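Local structure of sugar ABC transporter, periplasmic sugar-binding protein (Caulobacter crescentus, 4IRX) at residues L37-Q42 with Q261-I266; G80-L85 with R97-G102; D112-G117 with V153-A158; R133-T138 with T188-T193. The protein binds myo-inositol in the periplasm as the solute-binding component of an ABC transporter, probably delivering it for uptake into the cell. All coordinates share one frame; numbering follows the deposited sequence.

Contact 1: L37-Q42 with Q261-I266; sequences LGVKVQ and QAVDKI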
loop_
_atom_site.group_PDB
_atom_site.type_symbol
_atom_site.label_atom_id
_atom_site.label_comp_id
_atom_site.label_asym_id
_atom_site.label_seq_id
_atom_site.Cartn_x
_atom_site.Cartn_y
_atom_site.Cartn_z
ATOM N N LEU A 37 19.496 14.913 0.460
ATOM C CA LEU A 37 19.779 15.047 1.883
ATOM C C LEU A 37 21.230 14.686 2.219
ATOM O O LEU A 37 21.621 14.781 3.382
ATOM C CB LEU A 37 18.811 14.187 2.708
ATOM C CG LEU A 37 17.368 14.615 2.575
ATOM C CD1 LEU A 37 16.485 13.669 3.388
ATOM C CD2 LEU A 37 17.213 16.057 3.034
ATOM N N GLY A 38 21.995 14.234 1.230
ATOM C CA GLY A 38 23.367 13.825 1.467
ATOM C C GLY A 38 23.470 12.599 2.335
ATOM O O GLY A 38 24.413 12.456 3.112
ATOM N N VAL A 39 22.504 11.695 2.214
ATOM C CA VAL A 39 22.526 10.467 2.996
ATOM C C VAL A 39 22.626 9.263 2.080
ATOM O O VAL A 39 21.959 9.187 1.038
ATOM C CB VAL A 39 21.290 10.392 3.965
ATOM C CG1 VAL A 39 19.958 10.246 3.224
ATOM C CG2 VAL A 39 21.447 9.287 5.007
ATOM N N LYS A 40 23.456 8.296 2.461
ATOM C CA LYS A 40 23.499 7.052 1.712
ATOM C C LYS A 40 22.369 6.158 2.192
ATOM O O LYS A 40 22.176 5.999 3.399
ATOM C CB LYS A 40 24.848 6.342 1.903
ATOM C CG LYS A 40 24.995 5.102 1.022
ATOM C CD LYS A 40 26.375 4.455 1.157
ATOM C CE LYS A 40 26.584 3.367 0.105
ATOM N NZ LYS A 40 27.949 2.738 0.223
ATOM N N VAL A 41 21.580 5.615 1.268
ATOM C CA VAL A 41 20.587 4.626 1.655
ATOM C C VAL A 41 21.001 3.249 1.175
ATOM O O VAL A 41 21.430 3.066 0.020
ATOM C CB VAL A 41 19.129 4.978 1.188
ATOM C CG1 VAL A 41 18.580 6.145 1.994
ATOM C CG2 VAL A 41 19.061 5.247 -0.340
ATOM N N GLN A 42 20.928 2.281 2.078
ATOM C CA GLN A 42 21.145 0.913 1.659
ATOM C C GLN A 42 19.788 0.243 1.614
ATOM O O GLN A 42 19.100 0.157 2.623
ATOM C CB GLN A 42 22.106 0.168 2.589
ATOM C CG GLN A 42 23.508 0.745 2.538
ATOM C CD GLN A 42 24.575 -0.236 3.009
ATOM O OE1 GLN A 42 24.624 -1.371 2.544
ATOM N NE2 GLN A 42 25.467 0.223 3.881
ATOM N N GLN A 261 12.838 12.615 8.533
ATOM C CA GLN A 261 12.895 12.350 9.962
ATOM C C GLN A 261 14.147 11.565 10.339
ATOM O O GLN A 261 14.788 11.884 11.332
ATOM C CB GLN A 261 11.657 11.578 10.407
ATOM C CG GLN A 261 10.342 12.368 10.357
ATOM C CD GLN A 261 9.296 11.729 11.248
ATOM O OE1 GLN A 261 9.625 11.248 12.336
ATOM N NE2 GLN A 261 8.055 11.674 10.789
ATOM N N ALA A 262 14.497 10.552 9.553
ATOM C CA ALA A 262 15.704 9.771 9.845
ATOM C C ALA A 262 16.961 10.645 9.875
ATOM O O ALA A 262 17.807 10.486 10.753
ATOM C CB ALA A 262 15.853 8.653 8.821
ATOM N N VAL A 263 17.065 11.578 8.932
ATOM C CA VAL A 263 18.243 12.419 8.844
ATOM C C VAL A 263 18.307 13.389 10.030
ATOM O O VAL A 263 19.379 13.619 10.607
ATOM C CB VAL A 263 18.296 13.141 7.481
ATOM C CG1 VAL A 263 19.342 14.243 7.501
ATOM C CG2 VAL A 263 18.581 12.115 6.385
ATOM N N ASP A 264 17.157 13.906 10.449
ATOM C CA ASP A 264 17.117 14.769 11.620
ATOM C C ASP A 264 17.423 13.977 12.893
ATOM O O ASP A 264 18.086 14.490 13.807
ATOM C CB ASP A 264 15.781 15.515 11.693
ATOM C CG ASP A 264 15.771 16.772 10.823
ATOM O OD1 ASP A 264 16.818 17.458 10.753
ATOM O OD2 ASP A 264 14.724 17.078 10.209
ATOM N N LYS A 265 17.000 12.718 12.947
ATOM C CA LYS A 265 17.390 11.876 14.080
ATOM C C LYS A 265 18.921 11.727 14.122
ATOM O O LYS A 265 19.556 11.866 15.196
ATOM C CB LYS A 265 16.750 10.494 13.959
ATOM C CG LYS A 265 17.199 9.494 15.023
ATOM C CD LYS A 265 16.452 9.741 16.326
ATOM C CE LYS A 265 16.642 8.607 17.301
ATOM N NZ LYS A 265 18.041 8.551 17.779
ATOM N N ILE A 266 19.535 11.466 12.970
ATOM C CA ILE A 266 20.999 11.332 12.917
ATOM C C ILE A 266 21.754 12.624 13.258
ATOM O O ILE A 266 22.726 12.596 14.026
ATOM C CB ILE A 266 21.440 10.827 11.535
ATOM C CG1 ILE A 266 20.940 9.389 11.311
ATOM C CG2 ILE A 266 22.927 10.956 11.370
ATOM C CD1 ILE A 266 20.998 8.901 9.841
#

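Contact 2: G80-L85 with R97-G102; sequences GAADDL and RNIAGG. With INS (1,2,3,4,5,6-hexahydroxy-cyclohexane), chain C.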
loop_
_atom_site.group_PDB
_atom_site.type_symbol
_atom_site.label_atom_id
_atom_site.label_comp_id
_atom_site.label_asym_id
_atom_site.label_seq_id
_atom_site.Cartn_x
_atom_site.Cartn_y
_atom_site.Cartn_z
ATOM N N GLY A 80 8.736 -8.082 17.018
ATOM C CA GLY A 80 9.859 -8.582 17.798
ATOM C C GLY A 80 11.193 -8.016 17.333
ATOM O O GLY A 80 12.030 -7.593 18.146
ATOM N N ALA A 81 11.399 -7.986 16.022
ATOM C CA ALA A 81 12.613 -7.402 15.476
ATOM C C ALA A 81 12.711 -5.909 15.789
ATOM O O ALA A 81 13.789 -5.389 16.104
ATOM C CB ALA A 81 12.676 -7.647 13.977
ATOM N N ALA A 82 11.589 -5.207 15.693
ATOM C CA ALA A 82 11.601 -3.777 15.981
ATOM C C ALA A 82 11.981 -3.526 17.435
ATOM O O ALA A 82 12.827 -2.665 17.715
ATOM C CB ALA A 82 10.265 -3.142 15.630
ATOM N N ASP A 83 11.381 -4.289 18.355
ATOM C CA ASP A 83 11.722 -4.177 19.771
ATOM C C ASP A 83 13.204 -4.462 20.014
ATOM O O ASP A 83 13.850 -3.756 20.795
ATOM C CB ASP A 83 10.889 -5.162 20.606
ATOM C CG ASP A 83 9.485 -4.670 20.882
ATOM O OD1 ASP A 83 9.185 -3.489 20.646
ATOM O OD2 ASP A 83 8.662 -5.477 21.358
ATOM N N ASP A 84 13.745 -5.479 19.355
ATOM C CA ASP A 84 15.146 -5.825 19.527
ATOM C C ASP A 84 16.049 -4.708 19.028
ATOM O O ASP A 84 17.016 -4.337 19.704
ATOM C CB ASP A 84 15.461 -7.130 18.803
ATOM C CG ASP A 84 16.875 -7.606 19.051
ATOM O OD1 ASP A 84 17.407 -7.344 20.152
ATOM O OD2 ASP A 84 17.449 -8.252 18.146
ATOM N N LEU A 85 15.726 -4.160 17.859
ATOM C CA LEU A 85 16.514 -3.065 17.312
ATOM C C LEU A 85 16.499 -1.851 18.247
ATOM O O LEU A 85 17.563 -1.266 18.524
ATOM C CB LEU A 85 16.061 -2.693 15.887
ATOM C CG LEU A 85 17.000 -3.195 14.789
ATOM C CD1 LEU A 85 17.055 -4.713 14.737
ATOM C CD2 LEU A 85 16.598 -2.642 13.417
ATOM N N ARG A 97 3.028 0.656 5.761
ATOM C CA ARG A 97 2.267 -0.149 6.731
ATOM C C ARG A 97 3.028 -0.164 8.056
ATOM O O ARG A 97 4.257 0.043 8.096
ATOM C CB ARG A 97 1.963 -1.580 6.241
ATOM C CG ARG A 97 3.158 -2.545 6.167
ATOM C CD ARG A 97 4.078 -2.251 5.005
ATOM N NE ARG A 97 3.396 -2.487 3.731
ATOM C CZ ARG A 97 3.184 -3.683 3.171
ATOM N NH1 ARG A 97 3.642 -4.799 3.719
ATOM N NH2 ARG A 97 2.496 -3.765 2.039
ATOM N N ASN A 98 2.290 -0.364 9.136
ATOM C CA ASN A 98 2.874 -0.188 10.456
ATOM C C ASN A 98 3.465 -1.460 11.055
ATOM O O ASN A 98 3.406 -2.528 10.468
ATOM C CB ASN A 98 1.885 0.509 11.409
ATOM C CG ASN A 98 0.676 -0.346 11.758
ATOM O OD1 ASN A 98 0.785 -1.563 11.939
ATOM N ND2 ASN A 98 -0.489 0.306 11.878
ATOM N N ILE A 99 4.119 -1.306 12.197
ATOM C CA ILE A 99 4.522 -2.435 13.020
ATOM C C ILE A 99 3.737 -2.308 14.305
ATOM O O ILE A 99 3.695 -1.227 14.906
ATOM C CB ILE A 99 6.023 -2.395 13.309
ATOM C CG1 ILE A 99 6.812 -2.693 12.028
ATOM C CG2 ILE A 99 6.371 -3.386 14.422
ATOM C CD1 ILE A 99 8.292 -2.568 12.171
ATOM N N ALA A 100 3.114 -3.400 14.745
ATOM C CA ALA A 100 2.193 -3.332 15.878
ATOM C C ALA A 100 2.262 -4.558 16.780
ATOM O O ALA A 100 2.649 -5.649 16.348
ATOM C CB ALA A 100 0.754 -3.114 15.383
ATOM N N GLY A 101 1.937 -4.347 18.049
ATOM C CA GLY A 101 1.810 -5.447 18.986
ATOM C C GLY A 101 3.044 -5.712 19.814
ATOM O O GLY A 101 3.067 -6.651 20.612
ATOM N N GLY A 102 4.060 -4.870 19.667
ATOM C CA GLY A 102 5.268 -5.045 20.447
ATOM C C GLY A 102 5.272 -4.233 21.721
ATOM O O GLY A 102 4.298 -3.566 22.064
HETATM C C1 INS C . 0.617 -0.297 -0.553
HETATM C C2 INS C . 0.186 -0.300 -1.983
HETATM C C3 INS C . 0.712 -1.549 -2.641
HETATM C C4 INS C . 0.158 -2.763 -1.968
HETATM C C5 INS C . 0.606 -2.813 -0.555
HETATM C C6 INS C . 0.200 -1.557 0.180
HETATM O O1 INS C . 0.115 0.841 0.102
HETATM O O2 INS C . -1.206 -0.232 -2.054
HETATM O O3 INS C . 0.408 -1.553 -4.015
HETATM O O4 INS C . 0.529 -3.920 -2.647
HETATM O O5 INS C . 0.082 -3.950 0.052
HETATM O O6 INS C . 0.589 -1.597 1.529
#

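Contact 3: D112-G117 with V153-A158; sequences DNVAGG and VHDGLA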
loop_
_atom_site.group_PDB
_atom_site.type_symbol
_atom_site.label_atom_id
_atom_site.label_comp_id
_atom_site.label_asym_id
_atom_site.label_seq_id
_atom_site.Cartn_x
_atom_site.Cartn_y
_atom_site.Cartn_z
ATOM N N ASP A 112 -3.623 7.161 5.693
ATOM C CA ASP A 112 -4.779 6.801 6.510
ATOM C C ASP A 112 -5.580 5.807 5.709
ATOM O O ASP A 112 -6.424 6.191 4.899
ATOM C CB ASP A 112 -5.633 8.030 6.832
ATOM C CG ASP A 112 -6.797 7.715 7.753
ATOM O OD1 ASP A 112 -7.119 6.526 7.963
ATOM O OD2 ASP A 112 -7.416 8.685 8.247
ATOM N N ASN A 113 -5.299 4.534 5.952
ATOM C CA ASN A 113 -5.864 3.501 5.101
ATOM C C ASN A 113 -7.310 3.162 5.408
ATOM O O ASN A 113 -8.057 2.748 4.508
ATOM C CB ASN A 113 -4.966 2.265 5.123
ATOM C CG ASN A 113 -3.767 2.413 4.192
ATOM O OD1 ASN A 113 -3.936 2.713 3.010
ATOM N ND2 ASN A 113 -2.556 2.264 4.731
ATOM N N VAL A 114 -7.719 3.371 6.664
ATOM C CA VAL A 114 -9.140 3.293 6.990
ATOM C C VAL A 114 -9.923 4.346 6.197
ATOM O O VAL A 114 -10.947 4.038 5.581
ATOM C CB VAL A 114 -9.417 3.462 8.500
ATOM C CG1 VAL A 114 -10.935 3.442 8.736
ATOM C CG2 VAL A 114 -8.711 2.370 9.325
ATOM N N ALA A 115 -9.435 5.588 6.170
ATOM C CA ALA A 115 -10.104 6.611 5.383
ATOM C C ALA A 115 -10.078 6.252 3.906
ATOM O O ALA A 115 -11.034 6.520 3.195
ATOM C CB ALA A 115 -9.467 7.968 5.604
ATOM N N GLY A 116 -8.977 5.661 3.433
ATOM C CA GLY A 116 -8.921 5.244 2.030
ATOM C C GLY A 116 -9.939 4.197 1.640
ATOM O O GLY A 116 -10.612 4.341 0.617
ATOM N N GLY A 117 -10.057 3.162 2.472
ATOM C CA GLY A 117 -11.047 2.130 2.253
ATOM C C GLY A 117 -12.454 2.693 2.339
ATOM O O GLY A 117 -13.332 2.370 1.521
ATOM N N VAL A 153 -13.612 -0.129 4.043
ATOM C CA VAL A 153 -14.596 -0.656 3.081
ATOM C C VAL A 153 -15.814 -1.256 3.798
ATOM O O VAL A 153 -16.957 -0.930 3.491
ATOM C CB VAL A 153 -13.966 -1.711 2.159
ATOM C CG1 VAL A 153 -15.029 -2.464 1.373
ATOM C CG2 VAL A 153 -12.958 -1.064 1.215
ATOM N N HIS A 154 -15.543 -2.083 4.805
ATOM C CA HIS A 154 -16.582 -2.663 5.626
ATOM C C HIS A 154 -17.418 -1.589 6.298
ATOM O O HIS A 154 -18.646 -1.683 6.329
ATOM C CB HIS A 154 -15.954 -3.548 6.697
ATOM C CG HIS A 154 -15.335 -4.800 6.163
ATOM N ND1 HIS A 154 -14.547 -5.613 6.938
ATOM C CD2 HIS A 154 -15.397 -5.371 4.936
ATOM C CE1 HIS A 154 -14.163 -6.658 6.216
ATOM N NE2 HIS A 154 -14.648 -6.523 4.995
ATOM N N ASP A 155 -16.752 -0.585 6.872
ATOM C CA ASP A 155 -17.459 0.510 7.559
ATOM C C ASP A 155 -18.467 1.187 6.617
ATOM O O ASP A 155 -19.631 1.383 6.978
ATOM C CB ASP A 155 -16.498 1.604 8.046
ATOM C CG ASP A 155 -15.608 1.179 9.215
ATOM O OD1 ASP A 155 -15.883 0.166 9.879
ATOM O OD2 ASP A 155 -14.588 1.890 9.441
ATOM N N GLY A 156 -18.026 1.520 5.403
ATOM C CA GLY A 156 -18.877 2.262 4.499
ATOM C C GLY A 156 -20.018 1.419 3.959
ATOM O O GLY A 156 -21.142 1.910 3.837
ATOM N N LEU A 157 -19.747 0.153 3.655
ATOM C CA LEU A 157 -20.815 -0.708 3.180
ATOM C C LEU A 157 -21.807 -1.108 4.292
ATOM O O LEU A 157 -23.003 -1.213 4.026
ATOM C CB LEU A 157 -20.255 -1.948 2.452
ATOM C CG LEU A 157 -19.374 -1.580 1.241
ATOM C CD1 LEU A 157 -18.884 -2.851 0.549
ATOM C CD2 LEU A 157 -20.122 -0.659 0.266
ATOM N N ALA A 158 -21.327 -1.295 5.524
ATOM C CA ALA A 158 -22.211 -1.566 6.653
ATOM C C ALA A 158 -23.112 -0.358 6.863
ATOM O O ALA A 158 -24.302 -0.500 7.148
ATOM C CB ALA A 158 -21.423 -1.842 7.901
#

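Contact 4: R133-T138 with T188-T193; sequences RVVVIT and TSMRDT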
loop_
_atom_site.group_PDB
_atom_site.type_symbol
_atom_site.label_atom_id
_atom_site.label_comp_id
_atom_site.label_asym_id
_atom_site.label_seq_id
_atom_site.Cartn_x
_atom_site.Cartn_y
_atom_site.Cartn_z
ATOM N N ARG A 133 -24.067 -5.089 -5.663
ATOM C CA ARG A 133 -23.313 -6.317 -5.381
ATOM C C ARG A 133 -21.833 -6.030 -5.562
ATOM O O ARG A 133 -21.417 -5.600 -6.652
ATOM C CB ARG A 133 -23.734 -7.431 -6.344
ATOM C CG ARG A 133 -25.138 -7.896 -6.116
ATOM C CD ARG A 133 -25.642 -8.794 -7.243
ATOM N NE ARG A 133 -24.806 -9.976 -7.396
ATOM C CZ ARG A 133 -24.945 -11.068 -6.649
ATOM N NH1 ARG A 133 -25.894 -11.112 -5.721
ATOM N NH2 ARG A 133 -24.152 -12.117 -6.835
ATOM N N VAL A 134 -21.046 -6.228 -4.493
ATOM C CA VAL A 134 -19.654 -5.825 -4.427
ATOM C C VAL A 134 -18.733 -7.018 -4.187
ATOM O O VAL A 134 -18.999 -7.870 -3.335
ATOM C CB VAL A 134 -19.453 -4.787 -3.264
ATOM C CG1 VAL A 134 -18.003 -4.311 -3.172
ATOM C CG2 VAL A 134 -20.398 -3.599 -3.433
ATOM N N VAL A 135 -17.636 -7.060 -4.939
ATOM C CA VAL A 135 -16.549 -8.011 -4.708
ATOM C C VAL A 135 -15.374 -7.232 -4.152
ATOM O O VAL A 135 -15.060 -6.151 -4.648
ATOM C CB VAL A 135 -16.144 -8.696 -6.043
ATOM C CG1 VAL A 135 -14.860 -9.536 -5.882
ATOM C CG2 VAL A 135 -17.269 -9.586 -6.502
ATOM N N VAL A 136 -14.718 -7.760 -3.118
ATOM C CA VAL A 136 -13.544 -7.090 -2.549
ATOM C C VAL A 136 -12.322 -7.979 -2.748
ATOM O O VAL A 136 -12.332 -9.152 -2.372
ATOM C CB VAL A 136 -13.761 -6.731 -1.039
ATOM C CG1 VAL A 136 -12.515 -5.997 -0.460
ATOM C CG2 VAL A 136 -15.026 -5.910 -0.884
ATOM N N ILE A 137 -11.307 -7.446 -3.432
ATOM C CA ILE A 137 -10.047 -8.158 -3.667
ATOM C C ILE A 137 -8.951 -7.444 -2.865
ATOM O O ILE A 137 -8.637 -6.279 -3.110
ATOM C CB ILE A 137 -9.650 -8.152 -5.165
ATOM C CG1 ILE A 137 -10.792 -8.708 -6.030
ATOM C CG2 ILE A 137 -8.338 -8.906 -5.366
ATOM C CD1 ILE A 137 -11.065 -10.177 -5.843
ATOM N N THR A 138 -8.394 -8.132 -1.871
ATOM C CA THR A 138 -7.514 -7.480 -0.897
ATOM C C THR A 138 -6.031 -7.605 -1.238
ATOM O O THR A 138 -5.610 -8.535 -1.940
ATOM C CB THR A 138 -7.728 -8.005 0.543
ATOM O OG1 THR A 138 -7.181 -9.334 0.656
ATOM C CG2 THR A 138 -9.210 -8.027 0.899
ATOM N N THR A 188 -17.047 -16.404 -12.490
ATOM C CA THR A 188 -17.669 -17.656 -12.890
ATOM C C THR A 188 -18.685 -18.117 -11.854
ATOM O O THR A 188 -19.773 -18.588 -12.201
ATOM C CB THR A 188 -16.581 -18.713 -13.090
ATOM O OG1 THR A 188 -15.799 -18.323 -14.207
ATOM C CG2 THR A 188 -17.200 -20.119 -13.330
ATOM N N SER A 189 -18.350 -17.962 -10.576
ATOM C CA SER A 189 -19.257 -18.362 -9.485
ATOM C C SER A 189 -20.540 -17.550 -9.436
ATOM O O SER A 189 -21.521 -17.999 -8.852
ATOM C CB SER A 189 -18.529 -18.311 -8.145
ATOM O OG SER A 189 -18.454 -16.987 -7.613
HETATM N N MSE A 190 -20.547 -16.367 -10.034
HETATM C CA MSE A 190 -21.807 -15.593 -10.064
HETATM C C MSE A 190 -22.122 -15.092 -11.463
HETATM O O MSE A 190 -22.609 -13.978 -11.669
HETATM C CB MSE A 190 -21.764 -14.428 -9.093
HETATM C CG MSE A 190 -20.673 -13.496 -9.432
HETATM SE SE MSE A 190 -20.413 -12.173 -8.055
HETATM C CE MSE A 190 -19.858 -13.334 -6.551
ATOM N N ARG A 191 -21.900 -15.958 -12.442
ATOM C CA ARG A 191 -22.082 -15.535 -13.820
ATOM C C ARG A 191 -23.519 -15.187 -14.177
ATOM O O ARG A 191 -23.763 -14.434 -15.112
ATOM C CB ARG A 191 -21.468 -16.553 -14.784
ATOM C CG ARG A 191 -22.081 -17.919 -14.705
ATOM C CD ARG A 191 -21.241 -18.909 -15.496
ATOM N NE ARG A 191 -21.119 -18.496 -16.891
ATOM C CZ ARG A 191 -21.781 -19.060 -17.896
ATOM N NH1 ARG A 191 -22.614 -20.066 -17.660
ATOM N NH2 ARG A 191 -21.601 -18.625 -19.136
ATOM N N ASP A 192 -24.466 -15.701 -13.408
ATOM C CA ASP A 192 -25.863 -15.390 -13.660
ATOM C C ASP A 192 -26.249 -14.053 -13.018
ATOM O O ASP A 192 -27.255 -13.455 -13.370
ATOM C CB ASP A 192 -26.755 -16.546 -13.201
ATOM C CG ASP A 192 -26.376 -17.871 -13.864
ATOM O OD1 ASP A 192 -26.496 -17.971 -15.105
ATOM O OD2 ASP A 192 -25.950 -18.806 -13.146
ATOM N N THR A 193 -25.445 -13.594 -12.062
ATOM C CA THR A 193 -25.683 -12.304 -11.416
ATOM C C THR A 193 -24.349 -11.607 -11.144
ATOM O O THR A 193 -23.897 -11.579 -9.999
ATOM C CB THR A 193 -26.459 -12.440 -10.073
ATOM O OG1 THR A 193 -25.718 -13.242 -9.146
ATOM C CG2 THR A 193 -27.831 -13.061 -10.278
#

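Contact 1: L37-Q42 with Q261-I266
L37 and V39 converge on a single methyl of V263. CD1 of L37 lies 4.0 Å from V263 CG2, and CG1 of V39 comes within 3.9 Å of the same V263 CG2, so this one branch fills the angle between the two side chains. V263 has CG1 anti to its backbone N (chi1 167°), which leaves CG2 as the branch that meets them; both L37 and V39 cross it obliquely. V39 and V263 are buried and carry the close part of the packing, with no hydrogen bond between the segments. M9 touches V263 as well, while L259, one turn earlier on the same helix, touches both L37 and V39.

The outer side is slacker. L37 is partly exposed, and I266, though its CB points toward the strand segment, keeps its CD1 4.9 Å from V39 CG2 at the nearest and packs on V11 and V67 instead. G38 is exposed; its positive phi (67°) belongs to the Schellman motif that ends helix 21-37 and turns the chain into strand 40-45.

Helix 251-268 thus lies against the margin of the mixed sheet where 40-45 is the outermost strand, the helix-on-sheet layering of an alpha/beta lobe in the periplasmic binding protein fold.

Contact 2: G80-L85 with R97-G102
NH2 of R97 is gripped from two quarters: it donates to O6 of the bound myo-inositol, with R97 NH2 to INS O6 at 2.9 Å and an N-H...O angle of 146°, and it forms a salt bridge with D140. O6 sits at the edge of the guanidinium, near its plane. The chain curls to get there, with CG wedged between the backbone N and the carbonyl carbon (chi1 71°) and further bends at chi2 and chi3, while NH1 is tied to the carbonyl of P72. A leucine here would remove the guanidinium and would probably leave the inositol O6 without this donor and D140 without its cationic mate.

Two residues along, the loop turns its apolar side to helix 79-87. CB of A82 rests 4.0 Å from CD1 of I99, with CG2 of I99 almost as near, so the methyl seats against both branches; V70 and P72 also touch I99.

Further out, OD2 of D83 approaches CA of G102 to 3.5 Å. A CB on G102 would clash with that oxygen. The carboxylate takes its bonds just beyond, OD2 from the backbone N of K103 and OD1 from that of T104, so the helix holds the loop by its main chain.

R97, in the loop after strand 91-95, joins D96, Q20, D140, S145, S174 and D229 around the inositol: the loop is part of the ligand-binding cleft between the two lobes of a periplasmic binding protein.

Contact 3: D112-G117 with V153-A158
G117 and V153 make the closest approach, their CA atoms 4.6 Å apart. With CG1 anti to the backbone N (chi1 168°), V153 turns CG2 onto G117: CG2 of V153 lies 3.5 Å from the carbonyl O of G117 and 3.9 Å from CA of G117, a valine branch bedded on bare backbone. A CB on G117 would come to about 3.1 Å from V153 N, which is tight, and the absence of a side chain is consistent with so close an approach. Beside this spot, CG1 of V114 meets OD2 of D155 at 4.0 Å, a glancing apolar-to-carboxylate touch. The main polar partner of that oxygen is K151, one turn back on its own helix, in a salt bridge, and R118 packs against D155 as well.

The next layer sets the helix beginning at N113. D112 is its N-cap: OD1 of D112 accepts from A115 N at 3.1 Å, nearly straight at 170°, with the N-H arriving from well above the carboxylate plane. N113 bonds through OD1 to NE of R149, a residue of the inositol pocket, and also packs on S145, which bonds the inositol. NE2 of H154 is hydrogen-bonded to E169 of strand 164-171.

D112 pairs through its backbone with L277 of strand 275-282. Strand 108-111 is part of the seven-stranded sheet and strand 132-138 of the four-stranded one, so helix 113-127 opens just past an interlobe crossing, and its glycine-mediated packing on helix 144-160 lies at the start of the second lobe of a periplasmic binding protein.

Contact 4: R133-T138 with T188-T193
The polar part joins R133 to T193. NE and NH2 of R133 both reach the carbonyl O of T193, R133 NE and R133 NH2 each standing 3.2 Å from T193 O, but with N-H...O angles near 125° both hydrogen bonds are weak. The R133 chain, bent at chi3 (59°), crosses the T193 side chain at about a right angle, and T193 OG1 lies over one face of the guanidinium, 3.0 Å from R133 NH2, too badly angled for a hydrogen bond.

The apolar part belongs to M190, built as selenomethionine in two conformers, so its details are less certain. In one, SE lies 4.4 Å from CG2 of V135 and approaches the guanidinium obliquely; V167 and P195 also border this side chain.

Backbone bonds shape the second segment: T193 N donates to M190 O at 2.9 Å, closing a type I turn after helix 176-189.

A serine in place of R133 would take away the guanidinium and is likely to leave the T193 carbonyl without these two donors and M190 less covered.

Two bent bonds to one carbonyl, at the partly exposed end of the strand, imply a modest electrostatic hold on the turn, with the apolar packing behind it.

In the fold
Contacts 1 and 2 lie in the lobe built on the seven-stranded sheet, contacts 3 and 4 in the lobe of the four-stranded sheet, with the inositol in the cleft between. Contact 2 reaches the ligand directly through R97, while G117 CA of contact 3 is about 11 Å from the nearest inositol atom, though N113 at the helix start comes nearer. The nearest atoms of contacts 2 and 3 are about 6 Å apart across the cleft. Contacts 3 and 4 do meet: L157 CD1 packs on V134 CG1 and V153 CG1 on V136 CG2. Contact 1 is remote, its centre about 46 Å from that of contact 4, yet its chain loop encloses the other three.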